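Local coordinates for protein HcgC (Methanococcus maripaludis S2, PDB 5O4J) that is a SAM-dependent C-methyltransferase that probably methylates a pyridinol precursor in the biosynthesis of the iron-guanylylpyridinol cofactor of [Fe]-hydrogenase, at residues K29-E38 / A158-Y166; T113-I123 / I147-V156. One frame throughout, in Å; residues are numbered along the deposited sequence.

Contact 1 (29-38 with 158-166) packs a helix on the central mixed sheet, and contact 2 (113-123 with 147-156) joins the loop and short helix after the inner strand 108-111 to the loop leading into strand 159-167; their centres lie about 16 Å apart. That strand begins a few residues after contact 2, and the two sites meet where Lys160 NZ reaches Leu154 O at 3.1 Å, a probable hydrogen bond, and Val162 CG2 packs on Leu154 CD1 at 3.5 Å. Both border the S-adenosyl-L-homocysteine pocket: the Lys29 side chain of contact 1 comes within about 3 Å of the ligand, while Thr113, Gly117 and Val118 of contact 2 line its adenosine part.

Contact 1: K29-E38 / A158-Y166; sequences KANAIKYFLE and AKKGVLKTY. With SO4 (sulfate ion), chain P.
Helix 29-37, the last part of helix 18-37, runs roughly antiparallel to strand 159-166, Phe36 lying over Gly161 and Lys29 over Thr165; the short axes approach to 9.3 Å at 146°. Along this line the nearest CA pairs are Lys29 with Thr165, Ile33 with Leu163 and Phe36 with Gly161, so alternate strand residues face the helix. Toward the C-terminal end of the helix, Lys159 NZ donates to Phe36 O at 3.0 Å, with a C=O...N angle of 155°. Its extended chain passes over one face of the Phe36 ring, placing CE 4.3 Å from the centroid in a CH-pi contact and NZ 4.7 Å from it in a cation-pi contact. The same ammonium donates to a water that in turn donates to Leu37 O, and makes a long salt bridge with Glu38 OE2. Two hydrogen bonds and the long ion pair thus hold the ammonium beside this part of the helix. Phe36, its CG anti to the backbone N (chi1 -178°), directs CZ to 3.6 Å from Gly161 CA; the ring lies where a side chain at Gly161 would stand. This is a helix covering one face of the central sheet of a Rossmann-like methyltransferase, with Ile132 of the neighbouring strand and Val257 of strand 253-259 also touching Phe36. In the middle the packing is aliphatic: Leu163 splits its branches, CD1 lying 3.8 Å from Ala32 CB while CD2 meets Ile33 CD1. At the far end the stretched Lys29 chain crosses Thr165 at about a right angle, CE coming 3.6 Å from OG1. That hydroxyl is hydrogen-bonded to Ser255, whereas Lys29 NZ, at the S-adenosyl-L-homocysteine site, pairs with Glu134 and bonds to Ser175 O and Thr177.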
loop_
_atom_site.group_PDB
_atom_site.type_symbol
_atom_site.label_atom_id
_atom_site.label_comp_id
_atom_site.label_asym_id
_atom_site.label_seq_id
_atom_site.Cartn_x
_atom_site.Cartn_y
_atom_site.Cartn_z
ATOM N N LYS A 29 -18.473 19.253 -4.838
ATOM C CA LYS A 29 -17.990 20.337 -5.691
ATOM C C LYS A 29 -19.035 21.445 -5.812
ATOM O O LYS A 29 -18.707 22.638 -5.722
ATOM C CB LYS A 29 -17.614 19.791 -7.075
ATOM C CG LYS A 29 -16.437 18.818 -7.055
ATOM C CD LYS A 29 -15.997 18.426 -8.454
ATOM C CE LYS A 29 -14.759 17.541 -8.388
ATOM N NZ LYS A 29 -14.213 17.233 -9.746
ATOM N N ALA A 30 -20.302 21.073 -6.001
ATOM C CA ALA A 30 -21.354 22.077 -6.109
ATOM C C ALA A 30 -21.479 22.877 -4.823
ATOM O O ALA A 30 -21.676 24.098 -4.857
ATOM C CB ALA A 30 -22.681 21.410 -6.469
ATOM N N ASN A 31 -21.397 22.203 -3.672
ATOM C CA ASN A 31 -21.499 22.904 -2.403
ATOM C C ASN A 31 -20.294 23.810 -2.157
ATOM O O ASN A 31 -20.443 24.881 -1.556
ATOM C CB ASN A 31 -21.681 21.900 -1.269
ATOM C CG ASN A 31 -23.106 21.388 -1.187
ATOM O OD1 ASN A 31 -24.044 22.068 -1.621
ATOM N ND2 ASN A 31 -23.279 20.191 -0.645
ATOM N N ALA A 32 -19.103 23.409 -2.607
ATOM C CA ALA A 32 -17.939 24.288 -2.516
ATOM C C ALA A 32 -18.164 25.579 -3.297
ATOM O O ALA A 32 -17.832 26.677 -2.824
ATOM C CB ALA A 32 -16.696 23.564 -3.039
ATOM N N ILE A 33 -18.717 25.468 -4.502
ATOM C CA ILE A 33 -19.034 26.649 -5.301
ATOM C C ILE A 33 -20.093 27.491 -4.600
ATOM O O ILE A 33 -19.962 28.717 -4.484
ATOM C CB ILE A 33 -19.474 26.227 -6.715
ATOM C CG1 ILE A 33 -18.260 25.722 -7.490
ATOM C CG2 ILE A 33 -20.164 27.380 -7.452
ATOM C CD1 ILE A 33 -18.599 24.920 -8.735
ATOM N N LYS A 34 -21.145 26.840 -4.096
ATOM C CA LYS A 34 -22.204 27.550 -3.389
ATOM C C LYS A 34 -21.636 28.401 -2.263
ATOM O O LYS A 34 -21.980 29.580 -2.124
ATOM C CB LYS A 34 -23.219 26.555 -2.831
ATOM C CG LYS A 34 -24.383 27.188 -2.080
ATOM C CD LYS A 34 -25.275 26.121 -1.459
ATOM C CE LYS A 34 -26.426 26.739 -0.683
ATOM N NZ LYS A 34 -27.247 25.693 -0.006
ATOM N N TYR A 35 -20.773 27.800 -1.436
ATOM C CA TYR A 35 -20.208 28.509 -0.297
ATOM C C TYR A 35 -19.363 29.687 -0.752
ATOM O O TYR A 35 -19.403 30.767 -0.146
ATOM C CB TYR A 35 -19.379 27.535 0.541
ATOM C CG TYR A 35 -18.610 28.197 1.648
ATOM C CD1 TYR A 35 -19.260 28.675 2.770
ATOM C CD2 TYR A 35 -17.232 28.346 1.570
ATOM C CE1 TYR A 35 -18.565 29.289 3.786
ATOM C CE2 TYR A 35 -16.524 28.963 2.588
ATOM C CZ TYR A 35 -17.197 29.429 3.694
ATOM O OH TYR A 35 -16.500 30.040 4.712
ATOM N N PHE A 36 -18.583 29.490 -1.816
ATOM C CA PHE A 36 -17.762 30.569 -2.346
ATOM C C PHE A 36 -18.617 31.741 -2.822
ATOM O O PHE A 36 -18.241 32.906 -2.639
ATOM C CB PHE A 36 -16.904 30.028 -3.481
ATOM C CG PHE A 36 -15.968 31.039 -4.073
ATOM C CD1 PHE A 36 -14.860 31.471 -3.370
ATOM C CD2 PHE A 36 -16.188 31.539 -5.340
ATOM C CE1 PHE A 36 -13.980 32.403 -3.928
ATOM C CE2 PHE A 36 -15.313 32.460 -5.899
ATOM C CZ PHE A 36 -14.212 32.893 -5.184
ATOM N N LEU A 37 -19.778 31.453 -3.421
ATOM C CA LEU A 37 -20.611 32.498 -4.010
ATOM C C LEU A 37 -21.391 33.304 -2.974
ATOM O O LEU A 37 -21.930 34.361 -3.315
ATOM C CB LEU A 37 -21.562 31.887 -5.043
ATOM C CG LEU A 37 -20.882 31.326 -6.298
ATOM C CD1 LEU A 37 -21.896 30.737 -7.253
ATOM C CD2 LEU A 37 -20.063 32.400 -7.006
ATOM N N GLU A 38 -21.484 32.831 -1.741
ATOM C CA GLU A 38 -22.015 33.633 -0.635
ATOM C C GLU A 38 -23.409 34.183 -0.928
ATOM O O GLU A 38 -23.770 35.284 -0.496
ATOM C CB GLU A 38 -21.048 34.770 -0.311
ATOM C CG GLU A 38 -19.687 34.272 0.139
ATOM C CD GLU A 38 -18.674 35.389 0.327
ATOM O OE1 GLU A 38 -17.586 35.110 0.867
ATOM O OE2 GLU A 38 -18.946 36.531 -0.104
ATOM N N ALA A 158 -14.108 40.153 -11.348
ATOM C CA ALA A 158 -13.790 40.977 -10.186
ATOM C C ALA A 158 -13.401 40.114 -8.991
ATOM O O ALA A 158 -12.555 40.502 -8.175
ATOM C CB ALA A 158 -14.986 41.860 -9.832
ATOM N N LYS A 159 -14.029 38.954 -8.868
ATOM C CA LYS A 159 -13.747 37.975 -7.830
ATOM C C LYS A 159 -13.384 36.678 -8.533
ATOM O O LYS A 159 -14.073 36.277 -9.475
ATOM C CB LYS A 159 -14.966 37.794 -6.928
ATOM C CG LYS A 159 -14.817 36.839 -5.759
ATOM C CD LYS A 159 -16.213 36.500 -5.253
ATOM C CE LYS A 159 -16.242 36.001 -3.839
ATOM N NZ LYS A 159 -17.659 35.721 -3.472
ATOM N N LYS A 160 -12.277 36.061 -8.122
ATOM C CA LYS A 160 -11.738 34.883 -8.796
ATOM C C LYS A 160 -11.549 33.763 -7.788
ATOM O O LYS A 160 -11.119 34.010 -6.657
ATOM C CB LYS A 160 -10.401 35.213 -9.455
ATOM C CG LYS A 160 -10.496 36.287 -10.517
ATOM C CD LYS A 160 -9.129 36.610 -11.088
ATOM C CE LYS A 160 -9.187 37.842 -11.965
ATOM N NZ LYS A 160 -7.891 38.084 -12.641
ATOM N N GLY A 161 -11.861 32.537 -8.193
ATOM C CA GLY A 161 -11.696 31.391 -7.319
ATOM C C GLY A 161 -11.234 30.176 -8.095
ATOM O O GLY A 161 -11.517 30.028 -9.284
ATOM N N VAL A 162 -10.517 29.298 -7.397
ATOM C CA VAL A 162 -10.017 28.051 -7.964
ATOM C C VAL A 162 -10.638 26.906 -7.181
ATOM O O VAL A 162 -10.430 26.797 -5.968
ATOM C CB VAL A 162 -8.482 27.978 -7.924
ATOM C CG1 VAL A 162 -7.993 26.644 -8.475
ATOM C CG2 VAL A 162 -7.876 29.120 -8.708
ATOM N N LEU A 163 -11.387 26.045 -7.873
ATOM C CA LEU A 163 -12.053 24.918 -7.231
ATOM C C LEU A 163 -11.083 23.749 -7.129
ATOM O O LEU A 163 -10.615 23.234 -8.149
ATOM C CB LEU A 163 -13.297 24.524 -8.026
ATOM C CG LEU A 163 -14.010 23.255 -7.566
ATOM C CD1 LEU A 163 -14.601 23.412 -6.181
ATOM C CD2 LEU A 163 -15.070 22.886 -8.585
ATOM N N LYS A 164 -10.779 23.340 -5.906
ATOM C CA LYS A 164 -9.835 22.265 -5.651
ATOM C C LYS A 164 -10.554 21.110 -4.967
ATOM O O LYS A 164 -11.452 21.323 -4.146
ATOM C CB LYS A 164 -8.669 22.750 -4.783
ATOM C CG LYS A 164 -7.899 23.942 -5.372
ATOM C CD LYS A 164 -6.840 24.446 -4.387
ATOM C CE LYS A 164 -5.990 25.567 -4.987
ATOM N NZ LYS A 164 -5.171 25.142 -6.166
ATOM N N THR A 165 -10.154 19.887 -5.299
ATOM C CA THR A 165 -10.761 18.709 -4.696
ATOM C C THR A 165 -9.686 17.658 -4.481
ATOM O O THR A 165 -9.027 17.230 -5.437
ATOM C CB THR A 165 -11.900 18.155 -5.562
ATOM O OG1 THR A 165 -12.821 19.202 -5.904
ATOM C CG2 THR A 165 -12.652 17.081 -4.802
ATOM N N TYR A 166 -9.534 17.229 -3.228
ATOM C CA TYR A 166 -8.539 16.241 -2.845
ATOM C C TYR A 166 -9.185 15.192 -1.953
ATOM O O TYR A 166 -10.299 15.364 -1.443
ATOM C CB TYR A 166 -7.366 16.866 -2.086
ATOM C CG TYR A 166 -6.768 18.077 -2.751
ATOM C CD1 TYR A 166 -6.074 17.967 -3.946
ATOM C CD2 TYR A 166 -6.882 19.336 -2.170
ATOM C CE1 TYR A 166 -5.520 19.086 -4.551
ATOM C CE2 TYR A 166 -6.328 20.453 -2.767
ATOM C CZ TYR A 166 -5.655 20.328 -3.947
ATOM O OH TYR A 166 -5.105 21.456 -4.526
HETATM S S SO4 P . -2.032 27.287 -4.708
HETATM O O1 SO4 P . -3.335 27.969 -4.568
HETATM O O2 SO4 P . -1.012 28.283 -5.094
HETATM O O3 SO4 P . -1.668 26.670 -3.413
HETATM O O4 SO4 P . -2.123 26.247 -5.757
HETATM O O HOH W 1 -20.142 35.759 -4.945
#

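Contact 2: T113-I123 / I147-V156; sequences TGIGGVSPDLI and IDNTDKRLCV. With SAH (S-adenosyl-L-homocysteine), chain E; PJL ((3~{E})-3-[(~{E})-3-oxidanylprop-2-enoyl]iminopropanoic acid), chain H.
Arg153 sends its guanidinium into the turn 114-117, NH2 donating to Gly114 O at 2.7 Å with an N-H...O angle of 144° and coming from above the carbonyl plane; Gly117 N reaches this oxygen from the opposite face, closing the type II turn. NH1 adds weak bonds to Gly114 O and Thr113 OG1 and a salt bridge to Asp111. Side-on, NE (2.9 Å) and NH2 both grip Asn149 OD1, which lies in the guanidinium plane and so fixes the rotation of the group. Val118 O lies over the centre of one face, 3.3 Å above the plane, and accepts a hydrogen bond from a water that in turn accepts one from Asn149 ND2. Replacing Arg153 with an alanine is likely to cost Asp111 a charged partner and Gly114 O the NH2 bond that ties the turn to the 147-156 loop. The aliphatic part of Arg153 packs against helix 120-123, with Ile123 CD1 3.6 Å from its CB, while Pro120 CB sits 3.3 Å from Lys152 O. Thr113 OG1, chi1 61°, accepts from Val118 N at 2.9 Å and is also hydrogen-bonded to Asp111; its CG2 turns to the adenine and ribose. Ile115 N donates to PJL O1 at 2.8 Å, and Val118 CG1 lies 3.5 Å from SAH N1: the loop ending strand 108-111 touches both ligands, one of the strand-end loops lining the pocket of a Rossmann-like fold.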
loop_
_atom_site.group_PDB
_atom_site.type_symbol
_atom_site.label_atom_id
_atom_site.label_comp_id
_atom_site.label_asym_id
_atom_site.label_seq_id
_atom_site.Cartn_x
_atom_site.Cartn_y
_atom_site.Cartn_z
ATOM N N THR A 113 -13.403 22.548 -17.333
ATOM C CA THR A 113 -12.890 21.672 -18.383
ATOM C C THR A 113 -11.561 21.032 -18.007
ATOM O O THR A 113 -11.237 19.956 -18.516
ATOM C CB THR A 113 -12.752 22.422 -19.711
ATOM O OG1 THR A 113 -11.831 23.514 -19.587
ATOM C CG2 THR A 113 -14.100 22.940 -20.171
ATOM N N GLY A 114 -10.778 21.670 -17.146
ATOM C CA GLY A 114 -9.543 21.057 -16.689
ATOM C C GLY A 114 -8.557 20.836 -17.820
ATOM O O GLY A 114 -8.403 21.668 -18.717
ATOM N N ILE A 115 -7.866 19.694 -17.773
ATOM C CA ILE A 115 -6.718 19.467 -18.651
ATOM C C ILE A 115 -7.133 19.527 -20.115
ATOM O O ILE A 115 -8.099 18.874 -20.536
ATOM C CB ILE A 115 -6.065 18.120 -18.314
ATOM C CG1 ILE A 115 -5.483 18.148 -16.904
ATOM C CG2 ILE A 115 -4.990 17.773 -19.314
ATOM C CD1 ILE A 115 -5.230 16.778 -16.336
ATOM N N GLY A 116 -6.377 20.290 -20.901
ATOM C CA GLY A 116 -6.621 20.437 -22.323
ATOM C C GLY A 116 -7.928 21.103 -22.672
ATOM O O GLY A 116 -8.376 21.002 -23.816
ATOM N N GLY A 117 -8.524 21.836 -21.733
ATOM C CA GLY A 117 -9.837 22.423 -21.926
ATOM C C GLY A 117 -9.843 23.823 -22.518
ATOM O O GLY A 117 -9.100 24.108 -23.463
ATOM N N VAL A 118 -10.707 24.695 -21.991
ATOM C CA VAL A 118 -10.898 26.010 -22.588
ATOM C C VAL A 118 -9.602 26.809 -22.554
ATOM O O VAL A 118 -8.772 26.673 -21.644
ATOM C CB VAL A 118 -12.011 26.808 -21.887
ATOM C CG1 VAL A 118 -13.332 26.083 -21.978
ATOM C CG2 VAL A 118 -11.632 27.099 -20.447
ATOM N N SER A 119 -9.451 27.661 -23.519
ATOM C CA SER A 119 -8.264 28.485 -23.646
ATOM C C SER A 119 -8.411 29.760 -22.821
ATOM O O SER A 119 -9.513 30.294 -22.689
ATOM C CB SER A 119 -8.037 28.862 -25.106
ATOM O OG SER A 119 -9.059 29.733 -25.554
ATOM N N PRO A 120 -7.321 30.270 -22.248
ATOM C CA PRO A 120 -7.395 31.603 -21.626
ATOM C C PRO A 120 -7.919 32.660 -22.582
ATOM O O PRO A 120 -8.563 33.628 -22.156
ATOM C CB PRO A 120 -5.940 31.870 -21.214
ATOM C CG PRO A 120 -5.344 30.494 -21.056
ATOM C CD PRO A 120 -5.976 29.681 -22.135
ATOM N N ASP A 121 -7.657 32.493 -23.880
ATOM C CA ASP A 121 -8.151 33.435 -24.879
ATOM C C ASP A 121 -9.678 33.510 -24.859
ATOM O O ASP A 121 -10.254 34.602 -24.917
ATOM C CB ASP A 121 -7.640 33.018 -26.263
ATOM C CG ASP A 121 -7.893 34.070 -27.328
ATOM O OD1 ASP A 121 -8.964 34.709 -27.318
ATOM O OD2 ASP A 121 -7.006 34.254 -28.187
ATOM N N LEU A 122 -10.355 32.353 -24.806
ATOM C CA LEU A 122 -11.816 32.361 -24.774
ATOM C C LEU A 122 -12.345 32.947 -23.468
ATOM O O LEU A 122 -13.305 33.728 -23.470
ATOM C CB LEU A 122 -12.355 30.947 -24.987
ATOM C CG LEU A 122 -13.876 30.786 -24.884
ATOM C CD1 LEU A 122 -14.593 31.651 -25.910
ATOM C CD2 LEU A 122 -14.262 29.322 -25.067
ATOM N N ILE A 123 -11.733 32.585 -22.344
ATOM C CA ILE A 123 -12.152 33.137 -21.062
ATOM C C ILE A 123 -12.006 34.654 -21.062
ATOM O O ILE A 123 -12.859 35.374 -20.531
ATOM C CB ILE A 123 -11.350 32.484 -19.925
ATOM C CG1 ILE A 123 -11.681 30.990 -19.868
ATOM C CG2 ILE A 123 -11.626 33.200 -18.590
ATOM C CD1 ILE A 123 -10.916 30.219 -18.830
ATOM N N ILE A 147 1.362 20.145 -17.940
ATOM C CA ILE A 147 0.329 20.420 -18.938
ATOM C C ILE A 147 -0.773 21.308 -18.391
ATOM O O ILE A 147 -1.572 21.841 -19.178
ATOM C CB ILE A 147 -0.274 19.111 -19.486
ATOM C CG1 ILE A 147 -1.049 19.389 -20.776
ATOM C CG2 ILE A 147 -1.187 18.441 -18.459
ATOM C CD1 ILE A 147 -1.072 18.220 -21.725
ATOM N N ASP A 148 -0.830 21.502 -17.077
ATOM C CA ASP A 148 -1.849 22.342 -16.472
ATOM C C ASP A 148 -1.561 23.816 -16.734
ATOM O O ASP A 148 -0.406 24.251 -16.704
ATOM C CB ASP A 148 -1.891 22.094 -14.968
ATOM C CG ASP A 148 -2.817 23.041 -14.251
ATOM O OD1 ASP A 148 -4.047 22.919 -14.416
ATOM O OD2 ASP A 148 -2.308 23.916 -13.529
ATOM N N ASN A 149 -2.618 24.593 -16.984
ATOM C CA ASN A 149 -2.474 26.045 -17.128
ATOM C C ASN A 149 -3.610 26.772 -16.421
ATOM O O ASN A 149 -4.073 27.827 -16.870
ATOM C CB ASN A 149 -2.416 26.451 -18.599
ATOM C CG ASN A 149 -3.725 26.214 -19.319
ATOM O OD1 ASN A 149 -4.576 25.475 -18.839
ATOM N ND2 ASN A 149 -3.890 26.850 -20.485
ATOM N N THR A 150 -4.052 26.226 -15.287
ATOM C CA THR A 150 -5.144 26.815 -14.520
ATOM C C THR A 150 -4.916 28.294 -14.237
ATOM O O THR A 150 -5.832 29.111 -14.376
ATOM C CB THR A 150 -5.310 26.045 -13.202
ATOM O OG1 THR A 150 -5.786 24.725 -13.477
ATOM C CG2 THR A 150 -6.289 26.746 -12.245
ATOM N N ASP A 151 -3.713 28.647 -13.787
ATOM C CA ASP A 151 -3.443 30.027 -13.397
ATOM C C ASP A 151 -3.610 30.984 -14.567
ATOM O O ASP A 151 -4.036 32.131 -14.375
ATOM C CB ASP A 151 -2.031 30.139 -12.824
ATOM C CG ASP A 151 -1.873 29.393 -11.511
ATOM O OD1 ASP A 151 -2.495 29.800 -10.510
ATOM O OD2 ASP A 151 -1.129 28.389 -11.485
ATOM N N LYS A 152 -3.277 30.541 -15.778
ATOM C CA LYS A 152 -3.417 31.396 -16.948
ATOM C C LYS A 152 -4.872 31.625 -17.331
ATOM O O LYS A 152 -5.166 32.569 -18.072
ATOM C CB LYS A 152 -2.646 30.804 -18.129
ATOM C CG LYS A 152 -1.140 30.899 -17.963
ATOM C CD LYS A 152 -0.387 30.408 -19.181
ATOM C CE LYS A 152 1.109 30.645 -19.021
ATOM N NZ LYS A 152 1.891 30.196 -20.204
ATOM N N ARG A 153 -5.788 30.777 -16.861
ATOM C CA ARG A 153 -7.205 30.956 -17.132
ATOM C C ARG A 153 -7.870 31.953 -16.191
ATOM O O ARG A 153 -9.017 32.341 -16.435
ATOM C CB ARG A 153 -7.914 29.599 -17.032
ATOM C CG ARG A 153 -7.386 28.592 -18.040
ATOM C CD ARG A 153 -8.176 27.296 -18.006
ATOM N NE ARG A 153 -7.416 26.181 -18.568
ATOM C CZ ARG A 153 -7.921 24.974 -18.808
ATOM N NH1 ARG A 153 -9.201 24.719 -18.547
ATOM N NH2 ARG A 153 -7.146 24.024 -19.317
ATOM N N LEU A 154 -7.195 32.352 -15.120
ATOM C CA LEU A 154 -7.767 33.274 -14.137
ATOM C C LEU A 154 -7.482 34.719 -14.542
ATOM O O LEU A 154 -6.829 35.480 -13.831
ATOM C CB LEU A 154 -7.208 32.979 -12.754
ATOM C CG LEU A 154 -7.625 31.657 -12.133
ATOM C CD1 LEU A 154 -6.582 31.251 -11.110
ATOM C CD2 LEU A 154 -9.010 31.792 -11.510
ATOM N N CYS A 155 -8.003 35.096 -15.703
ATOM C CA CYS A 155 -7.627 36.359 -16.328
ATOM C C CYS A 155 -8.753 37.380 -16.400
ATOM O O CYS A 155 -8.528 38.482 -16.911
ATOM C CB CYS A 155 -7.077 36.099 -17.736
ATOM S SG CYS A 155 -8.145 35.118 -18.789
ATOM N N VAL A 156 -9.955 37.055 -15.929
ATOM C CA VAL A 156 -11.072 37.992 -15.911
ATOM C C VAL A 156 -11.839 37.795 -14.610
ATOM O O VAL A 156 -11.611 36.841 -13.867
ATOM C CB VAL A 156 -12.010 37.815 -17.124
ATOM C CG1 VAL A 156 -11.255 38.118 -18.417
ATOM C CG2 VAL A 156 -12.599 36.417 -17.157
HETATM N N SAH E . -13.123 18.382 -14.107
HETATM C CA SAH E . -14.315 17.621 -14.588
HETATM C CB SAH E . -13.935 16.802 -15.820
HETATM C CG SAH E . -13.862 17.675 -17.072
HETATM S SD SAH E . -13.562 16.714 -18.535
HETATM C C SAH E . -14.843 16.686 -13.537
HETATM O O SAH E . -15.831 15.963 -13.817
HETATM O OXT SAH E . -14.263 16.663 -12.443
HETATM C "C5'" SAH E . -13.625 17.957 -19.791
HETATM C "C4'" SAH E . -15.046 18.355 -20.175
HETATM O "O4'" SAH E . -15.002 19.645 -20.796
HETATM C "C3'" SAH E . -15.626 17.417 -21.215
HETATM O "O3'" SAH E . -17.059 17.361 -21.122
HETATM C "C2'" SAH E . -15.167 18.065 -22.499
HETATM O "O2'" SAH E . -15.920 17.687 -23.657
HETATM C "C1'" SAH E . -15.342 19.531 -22.181
HETATM N N9 SAH E . -14.431 20.420 -22.920
HETATM C C8 SAH E . -13.129 20.191 -23.208
HETATM N N7 SAH E . -12.615 21.259 -23.869
HETATM C C5 SAH E . -13.597 22.175 -23.978
HETATM C C6 SAH E . -13.729 23.528 -24.552
HETATM N N6 SAH E . -12.672 24.114 -25.158
HETATM N N1 SAH E . -14.927 24.136 -24.454
HETATM C C2 SAH E . -15.980 23.568 -23.848
HETATM N N3 SAH E . -15.939 22.339 -23.307
HETATM C C4 SAH E . -14.790 21.621 -23.347
HETATM O O14 PJL H . -11.934 13.104 -15.658
HETATM C C12 PJL H . -10.923 12.828 -14.942
HETATM O O13 PJL H . -10.984 12.465 -13.751
HETATM C C10 PJL H . -9.508 12.915 -15.474
HETATM C C4 PJL H . -9.305 14.046 -16.447
HETATM N N5 PJL H . -9.582 13.924 -17.670
HETATM C C6 PJL H . -9.397 14.904 -18.576
HETATM O O8 PJL H . -9.177 14.643 -19.749
HETATM C C7 PJL H . -9.441 16.337 -18.192
HETATM C C2 PJL H . -9.637 16.713 -16.931
HETATM O O1 PJL H . -9.671 17.968 -16.548
HETATM O O HOH W 2 -4.464 22.058 -19.462
HETATM O O HOH W 3 -6.117 25.846 -22.079
#